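PDB 5LG5: allantoin racemase from Pseudomonas fluorescens, which catalyses the racemization of allantoin and, like its relatives in the HyuE racemase family, probably interconverts the enantiomers of other 5-monosubstituted hydantoins. Local coordinates for residues Ala74-His79 / Glu97-Thr102; Asp125-Ala130 / Gln134-Val139. One frame throughout, in Å; residues are numbered along the deposited sequence.

How the contacts relate
The chain first builds a parallel sheet whose strand 70-74 runs into the loop 74-79. After helix 81-87 and strand 92-94 it turns into helix 95-103, and contact 1 closes this excursion by laying the loop against the helix. It then enters the second sheet with strand 110-114, passes through helix 120-129 and returns in strand 136-141, where contact 2 closes a much shorter turn between that helix and strand. The contacts follow in series and neither nest nor cross. Their centres lie about 10 Å apart, and touches between them link the two: Arg-126 packs against Gly-77, Glu-78 and His-79, and Ala-130 against Glu-97. Both reach the second subunit.

Contact 1: residues Ala74-His79 / Glu97-Thr102; sequences AGYGEH and EAAAST
Within the alpha/beta fold of the Asp/Glu/hydantoin racemases, the loop after parallel strand 70-74 sends Tyr-76 across to Ala-99 on helix 95-103. Loops at the carboxyl ends of such strands surround the active site in this superfamily, so 74-79 probably lies near it, as in relatives. The contact itself is buried close to the centre of the chain. The backbones stay well apart, with 8.7 Å between CA of Tyr-76 and CA of Glu-97, the nearest such pair, and the tyrosine ring spans the gap. Its CB does not aim at the helix; a chi1 of -144° brings the hydroxyl end of the ring there. The methyl of Ala-99 meets that end at the edge, in the ring plane, rather than over a face. Its CB lies 3.9 Å from CE1 of Tyr-76, and an equal 3.9 Å separates CB of Ala-99 from OH of Tyr-76, which puts the methyl beside the corner between ring carbon and hydroxyl.

The interaction is apolar, and no hydrogen bond links the two segments. The same ring also touches Ile-123 and Val-112, and so is shared with the second sheet and its helix 120-129. N of Gly-77 donates a hydrogen bond to OG1 of Thr-96, which ties the loop to the start of the helix. On the helix, Glu-97 makes a salt bridge to Arg-81, while Ser-101 packs on Phe-105 of the second subunit. Beyond Ala-99, N of Ala-100 stands 4.4 Å from OH of Tyr-76, too far for a hydrogen bond.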
ATOM      1  N   ALA E  74      23.191  -5.386 -17.095  1.00 13.47           N
ATOM      2  CA  ALA E  74      22.559  -6.586 -17.623  1.00 15.94           C
ATOM      3  C   ALA E  74      22.572  -7.691 -16.594  1.00 19.11           C
ATOM      4  O   ALA E  74      23.271  -8.698 -16.746  1.00 25.28           O
ATOM      5  CB  ALA E  74      23.256  -7.046 -18.896  1.00 19.53           C
ATOM      6  N   GLY E  75      21.828  -7.483 -15.524  1.00 16.73           N
ATOM      7  CA  GLY E  75      21.617  -8.529 -14.546  1.00 16.65           C
ATOM      8  C   GLY E  75      20.217  -8.343 -14.020  1.00 22.54           C
ATOM      9  O   GLY E  75      19.737  -7.208 -13.909  1.00 21.00           O
ATOM     10  N   TYR E  76      19.560  -9.447 -13.682  1.00 24.88           N
ATOM     11  CA  TYR E  76      18.200  -9.351 -13.185  1.00 27.35           C
ATOM     12  C   TYR E  76      18.077  -9.400 -11.667  1.00 23.43           C
ATOM     13  O   TYR E  76      18.390 -10.414 -11.040  1.00 22.25           O
ATOM     14  CB  TYR E  76      17.294 -10.386 -13.860  1.00 28.42           C
ATOM     15  CG  TYR E  76      15.912  -9.849 -14.088  1.00 24.84           C
ATOM     16  CD1 TYR E  76      15.556  -9.301 -15.317  1.00 27.62           C
ATOM     17  CD2 TYR E  76      14.980  -9.812 -13.050  1.00 23.54           C
ATOM     18  CE1 TYR E  76      14.288  -8.777 -15.525  1.00 24.79           C
ATOM     19  CE2 TYR E  76      13.715  -9.296 -13.243  1.00 22.74           C
ATOM     20  CZ  TYR E  76      13.371  -8.775 -14.483  1.00 26.85           C
ATOM     21  OH  TYR E  76      12.103  -8.252 -14.666  1.00 30.18           O
ATOM     22  N   GLY E  77      17.670  -8.274 -11.081  1.00 26.72           N
ATOM     23  CA  GLY E  77      17.391  -8.220  -9.656  1.00 21.92           C
ATOM     24  C   GLY E  77      18.612  -7.947  -8.796  1.00 25.19           C
ATOM     25  O   GLY E  77      18.594  -8.214  -7.592  1.00 23.17           O
ATOM     26  N   GLU E  78      19.689  -7.463  -9.411  1.00 22.48           N
ATOM     27  CA  GLU E  78      20.884  -7.075  -8.653  1.00 25.29           C
ATOM     28  C   GLU E  78      20.923  -5.620  -8.240  1.00 18.47           C
ATOM     29  O   GLU E  78      20.258  -4.765  -8.816  1.00 19.35           O
ATOM     30  CB  GLU E  78      22.186  -7.423  -9.388  1.00 24.91           C
ATOM     31  CG  GLU E  78      22.492  -8.886  -9.411  1.00 26.80           C
ATOM     32  CD  GLU E  78      21.587  -9.660 -10.333  1.00 34.08           C
ATOM     33  OE1 GLU E  78      21.230  -9.102 -11.395  1.00 35.70           O
ATOM     34  OE2 GLU E  78      21.230 -10.817  -9.988  1.00 36.88           O
ATOM     35  N   HIS E  79      21.753  -5.359  -7.241  1.00 19.58           N
ATOM     36  CA  HIS E  79      21.967  -4.020  -6.756  1.00 16.75           C
ATOM     37  C   HIS E  79      22.933  -3.295  -7.668  1.00 17.72           C
ATOM     38  O   HIS E  79      23.591  -3.909  -8.519  1.00 17.50           O
ATOM     39  CB  HIS E  79      22.560  -4.070  -5.356  1.00 19.97           C
ATOM     40  CG  HIS E  79      21.601  -4.529  -4.303  1.00 20.96           C
ATOM     41  ND1 HIS E  79      20.511  -3.793  -3.920  1.00 22.48           N
ATOM     42  CD2 HIS E  79      21.604  -5.642  -3.518  1.00 20.49           C
ATOM     43  CE1 HIS E  79      19.859  -4.431  -2.955  1.00 24.94           C
ATOM     44  NE2 HIS E  79      20.506  -5.551  -2.701  1.00 24.84           N
ATOM     45  N   GLU E  97      14.269  -3.376 -14.644  1.00 12.09           N
ATOM     46  CA  GLU E  97      13.256  -2.356 -14.798  1.00 12.50           C
ATOM     47  C   GLU E  97      12.889  -2.173 -16.253  1.00  9.88           C
ATOM     48  O   GLU E  97      11.722  -2.009 -16.582  1.00  8.24           O
ATOM     49  CB  GLU E  97      13.749  -1.084 -14.125  1.00 16.74           C
ATOM     50  CG  GLU E  97      13.915  -1.379 -12.645  1.00 18.38           C
ATOM     51  CD  GLU E  97      15.038  -0.625 -11.989  1.00 25.73           C
ATOM     52  OE1 GLU E  97      15.583  -1.162 -11.005  1.00 28.47           O
ATOM     53  OE2 GLU E  97      15.381   0.486 -12.452  1.00 29.85           O
ATOM     54  N   ALA E  98      13.873  -2.302 -17.134  1.00 11.73           N
ATOM     55  CA  ALA E  98      13.581  -2.245 -18.559  1.00  9.83           C
ATOM     56  C   ALA E  98      12.531  -3.293 -18.912  1.00 10.57           C
ATOM     57  O   ALA E  98      11.510  -2.966 -19.518  1.00  6.89           O
ATOM     58  CB  ALA E  98      14.842  -2.460 -19.369  1.00  8.72           C
ATOM     59  N   ALA E  99      12.743  -4.538 -18.481  1.00  8.03           N
ATOM     60  CA  ALA E  99      11.789  -5.600 -18.806  1.00  8.44           C
ATOM     61  C   ALA E  99      10.400  -5.328 -18.222  1.00 10.30           C
ATOM     62  O   ALA E  99       9.399  -5.411 -18.941  1.00  9.18           O
ATOM     63  CB  ALA E  99      12.312  -6.959 -18.343  1.00  7.71           C
ATOM     64  N   ALA E 100      10.332  -4.986 -16.932  1.00  8.05           N
ATOM     65  CA  ALA E 100       9.036  -4.781 -16.294  1.00  7.28           C
ATOM     66  C   ALA E 100       8.318  -3.594 -16.903  1.00  8.09           C
ATOM     67  O   ALA E 100       7.133  -3.666 -17.219  1.00  7.15           O
ATOM     68  CB  ALA E 100       9.193  -4.608 -14.790  1.00  7.98           C
ATOM     69  N   SER E 101       9.049  -2.505 -17.090  1.00  8.98           N
ATOM     70  CA  SER E 101       8.467  -1.296 -17.652  1.00  9.51           C
ATOM     71  C   SER E 101       7.907  -1.505 -19.069  1.00  9.80           C
ATOM     72  O   SER E 101       6.785  -1.060 -19.369  1.00  8.56           O
ATOM     73  CB  SER E 101       9.481  -0.142 -17.623  1.00 12.54           C
ATOM     74  OG  SER E 101       8.859   1.078 -18.001  1.00 20.09           O
ATOM     75  N   THR E 102       8.646  -2.179 -19.948  1.00  9.02           N
ATOM     76  CA  THR E 102       8.069  -2.368 -21.276  1.00 11.03           C
ATOM     77  C   THR E 102       6.944  -3.405 -21.268  1.00  8.30           C
ATOM     78  O   THR E 102       5.967  -3.219 -21.967  1.00  9.20           O
ATOM     79  CB  THR E 102       9.091  -2.584 -22.451  1.00 14.69           C
ATOM     80  OG1 THR E 102       9.005  -3.915 -22.970  1.00 21.16           O
ATOM     81  CG2 THR E 102      10.501  -2.228 -22.062  1.00  8.02           C
TER

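Contact 2: residues Asp125-Ala130 / Gln134-Val139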
ATOM      1  N   ASP E 125      12.124  -7.380  -4.329  1.00 13.00           N
ATOM      2  CA  ASP E 125      12.562  -6.154  -3.662  1.00 17.02           C
ATOM      3  C   ASP E 125      12.973  -5.047  -4.660  1.00 13.73           C
ATOM      4  O   ASP E 125      12.583  -3.890  -4.500  1.00 12.38           O
ATOM      5  CB  ASP E 125      13.692  -6.441  -2.656  1.00 15.45           C
ATOM      6  CG  ASP E 125      13.200  -7.110  -1.363  1.00 19.39           C
ATOM      7  OD1 ASP E 125      14.063  -7.588  -0.589  1.00 23.29           O
ATOM      8  OD2 ASP E 125      11.976  -7.180  -1.115  1.00 20.18           O
ATOM      9  N   ARG E 126      13.724  -5.401  -5.702  1.00 11.52           N
ATOM     10  CA  ARG E 126      14.143  -4.408  -6.702  1.00 12.89           C
ATOM     11  C   ARG E 126      12.961  -3.789  -7.475  1.00 12.58           C
ATOM     12  O   ARG E 126      12.971  -2.598  -7.793  1.00 13.21           O
ATOM     13  CB  ARG E 126      15.177  -4.993  -7.688  1.00 15.13           C
ATOM     14  CG  ARG E 126      16.543  -5.356  -7.062  1.00 20.73           C
ATOM     15  CD  ARG E 126      17.194  -4.186  -6.316  1.00 18.20           C
ATOM     16  NE  ARG E 126      17.629  -3.113  -7.217  1.00 25.26           N
ATOM     17  CZ  ARG E 126      18.187  -1.970  -6.811  1.00 27.49           C
ATOM     18  NH1 ARG E 126      18.359  -1.742  -5.519  1.00 26.04           N
ATOM     19  NH2 ARG E 126      18.565  -1.051  -7.693  1.00 27.56           N
ATOM     20  N   LEU E 127      11.976  -4.615  -7.813  1.00 10.66           N
ATOM     21  CA  LEU E 127      10.786  -4.161  -8.538  1.00 10.19           C
ATOM     22  C   LEU E 127       9.930  -3.236  -7.670  1.00 13.49           C
ATOM     23  O   LEU E 127       9.352  -2.255  -8.162  1.00 11.21           O
ATOM     24  CB  LEU E 127       9.973  -5.364  -9.045  1.00 10.36           C
ATOM     25  CG  LEU E 127      10.612  -6.179 -10.182  1.00 12.42           C
ATOM     26  CD1 LEU E 127       9.808  -7.441 -10.514  1.00 11.51           C
ATOM     27  CD2 LEU E 127      10.748  -5.309 -11.425  1.00  8.93           C
ATOM     28  N   LYS E 128       9.840  -3.561  -6.380  1.00 12.79           N
ATOM     29  CA  LYS E 128       9.125  -2.716  -5.424  1.00 13.69           C
ATOM     30  C   LYS E 128       9.783  -1.358  -5.280  1.00 13.34           C
ATOM     31  O   LYS E 128       9.115  -0.320  -5.346  1.00 12.79           O
ATOM     32  CB  LYS E 128       9.027  -3.411  -4.062  1.00 11.56           C
ATOM     33  CG  LYS E 128       7.996  -4.529  -4.043  1.00 15.44           C
ATOM     34  CD  LYS E 128       8.025  -5.291  -2.722  1.00 21.94           C
ATOM     35  CE  LYS E 128       7.031  -6.441  -2.747  1.00 17.43           C
ATOM     36  NZ  LYS E 128       7.101  -7.240  -1.484  1.00 22.40           N
ATOM     37  N   LEU E 129      11.101  -1.372  -5.122  1.00 11.04           N
ATOM     38  CA  LEU E 129      11.865  -0.150  -4.961  1.00 14.15           C
ATOM     39  C   LEU E 129      11.765   0.709  -6.218  1.00 17.88           C
ATOM     40  O   LEU E 129      11.750   1.943  -6.134  1.00 18.66           O
ATOM     41  CB  LEU E 129      13.343  -0.473  -4.695  1.00 17.23           C
ATOM     42  CG  LEU E 129      13.705  -0.562  -3.204  1.00 24.62           C
ATOM     43  CD1 LEU E 129      15.127  -1.089  -2.982  1.00 27.08           C
ATOM     44  CD2 LEU E 129      13.478   0.757  -2.474  1.00 30.03           C
ATOM     45  N   ALA E 130      11.712   0.061  -7.382  1.00 12.08           N
ATOM     46  CA  ALA E 130      11.613   0.777  -8.649  1.00 11.57           C
ATOM     47  C   ALA E 130      10.194   1.283  -8.901  1.00  9.33           C
ATOM     48  O   ALA E 130       9.961   2.027  -9.842  1.00 10.18           O
ATOM     49  CB  ALA E 130      12.078  -0.113  -9.808  1.00 11.57           C
ATOM     50  N   GLN E 134       3.620  -3.191  -8.745  1.00 10.29           N
ATOM     51  CA  GLN E 134       2.160  -3.216  -8.703  1.00 11.95           C
ATOM     52  C   GLN E 134       1.512  -4.067  -9.789  1.00 12.27           C
ATOM     53  O   GLN E 134       0.521  -4.733  -9.540  1.00 10.98           O
ATOM     54  CB  GLN E 134       1.610  -1.795  -8.766  1.00 15.30           C
ATOM     55  CG  GLN E 134       2.158  -0.979  -7.618  1.00 23.32           C
ATOM     56  CD  GLN E 134       1.293  -1.049  -6.402  1.00 30.91           C
ATOM     57  OE1 GLN E 134       1.793  -1.122  -5.276  1.00 43.43           O
ATOM     58  NE2 GLN E 134      -0.019  -0.975  -6.607  1.00 41.84           N
ATOM     59  N   ARG E 135       2.069  -4.051 -10.992  1.00  9.61           N
ATOM     60  CA  ARG E 135       1.485  -4.835 -12.073  1.00 12.83           C
ATOM     61  C   ARG E 135       2.191  -6.182 -12.244  1.00 13.19           C
ATOM     62  O   ARG E 135       1.996  -6.898 -13.231  1.00 11.75           O
ATOM     63  CB  ARG E 135       1.462  -4.020 -13.360  1.00 14.20           C
ATOM     64  CG  ARG E 135       0.849  -2.643 -13.131  1.00 16.07           C
ATOM     65  CD  ARG E 135      -0.290  -2.341 -14.073  1.00 18.39           C
ATOM     66  NE  ARG E 135      -0.107  -2.976 -15.378  1.00 21.91           N
ATOM     67  CZ  ARG E 135       0.255  -2.318 -16.476  1.00 20.70           C
ATOM     68  NH1 ARG E 135       0.504  -1.010 -16.419  1.00 23.05           N
ATOM     69  NH2 ARG E 135       0.389  -2.966 -17.623  1.00 18.90           N
ATOM     70  N   CYS E 136       3.010  -6.531 -11.267  1.00 10.86           N
ATOM     71  CA  CYS E 136       3.657  -7.832 -11.307  1.00 10.91           C
ATOM     72  C   CYS E 136       2.741  -8.914 -10.721  1.00 13.03           C
ATOM     73  O   CYS E 136       2.385  -8.873  -9.539  1.00 12.53           O
ATOM     74  CB  CYS E 136       5.000  -7.793 -10.567  1.00 10.24           C
ATOM     75  SG  CYS E 136       5.901  -9.353 -10.659  1.00 10.45           S
ATOM     76  N   ALA E 137       2.344  -9.873 -11.553  1.00 11.80           N
ATOM     77  CA  ALA E 137       1.508 -10.979 -11.086  1.00 13.51           C
ATOM     78  C   ALA E 137       2.295 -11.963 -10.203  1.00 14.80           C
ATOM     79  O   ALA E 137       1.741 -12.559  -9.277  1.00 15.28           O
ATOM     80  CB  ALA E 137       0.871 -11.702 -12.263  1.00 13.49           C
ATOM     81  N   SER E 138       3.581 -12.131 -10.503  1.00 13.45           N
ATOM     82  CA  SER E 138       4.444 -13.024  -9.740  1.00 11.41           C
ATOM     83  C   SER E 138       5.875 -12.978 -10.246  1.00 11.87           C
ATOM     84  O   SER E 138       6.148 -12.575 -11.383  1.00  8.76           O
ATOM     85  CB  SER E 138       3.928 -14.470  -9.805  1.00 15.20           C
ATOM     86  OG  SER E 138       3.841 -14.927 -11.143  1.00 11.42           O
ATOM     87  N   VAL E 139       6.791 -13.384  -9.379  1.00 11.50           N
ATOM     88  CA  VAL E 139       8.148 -13.675  -9.782  1.00  9.52           C
ATOM     89  C   VAL E 139       8.366 -15.141  -9.500  1.00 10.25           C
ATOM     90  O   VAL E 139       8.221 -15.582  -8.359  1.00 12.96           O
ATOM     91  CB  VAL E 139       9.157 -12.827  -8.993  1.00 11.37           C
ATOM     92  CG1 VAL E 139      10.622 -13.198  -9.385  1.00  7.50           C
ATOM     93  CG2 VAL E 139       8.864 -11.359  -9.216  1.00  8.39           C
TER
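A small apolar contact joins helix 120-129 to strand 136-141, the outermost strand, within this chain, of the second parallel sheet: Leu-127 rests against Cys-136 and Val-139. One branch of the leucine does the touching. Its tip, CD1 of Leu-127, lies 4.2 Å from CG2 of Val-139. At a looser 4.4 Å, CD1 of Leu-127 faces SG of Cys-136. The two strand groups are neighbours themselves, with SG of Cys-136 3.9 Å from CG2 of Val-139, so the leucine methyl meets them as a pair. For Cys-136 the sulfur stands anti to the backbone N (chi1 -177°), reaching out from a CB already directed at the helix. Residues three apart would normally point to different sides of a strand; here helical backbone angles at Ala-137 (phi -72°, psi -33°) interrupt the alternation, and both Cys-136 and Val-139 face Leu-127.

Strand 110-114, helix 120-129 and strand 136-141 form a beta-alpha-beta unit, and the contact packs its helix against its second strand. Leu-127 also covers Tyr-110 and Val-112 of the first strand. Its CD2 branch turns to Ala-100 on helix 95-103. At the interface with the second subunit, NH1 of Arg-135 donates a hydrogen bond to O of Ala-130 of that subunit, and the reciprocal bond ties Ala-130 to Arg-135 of the same neighbour.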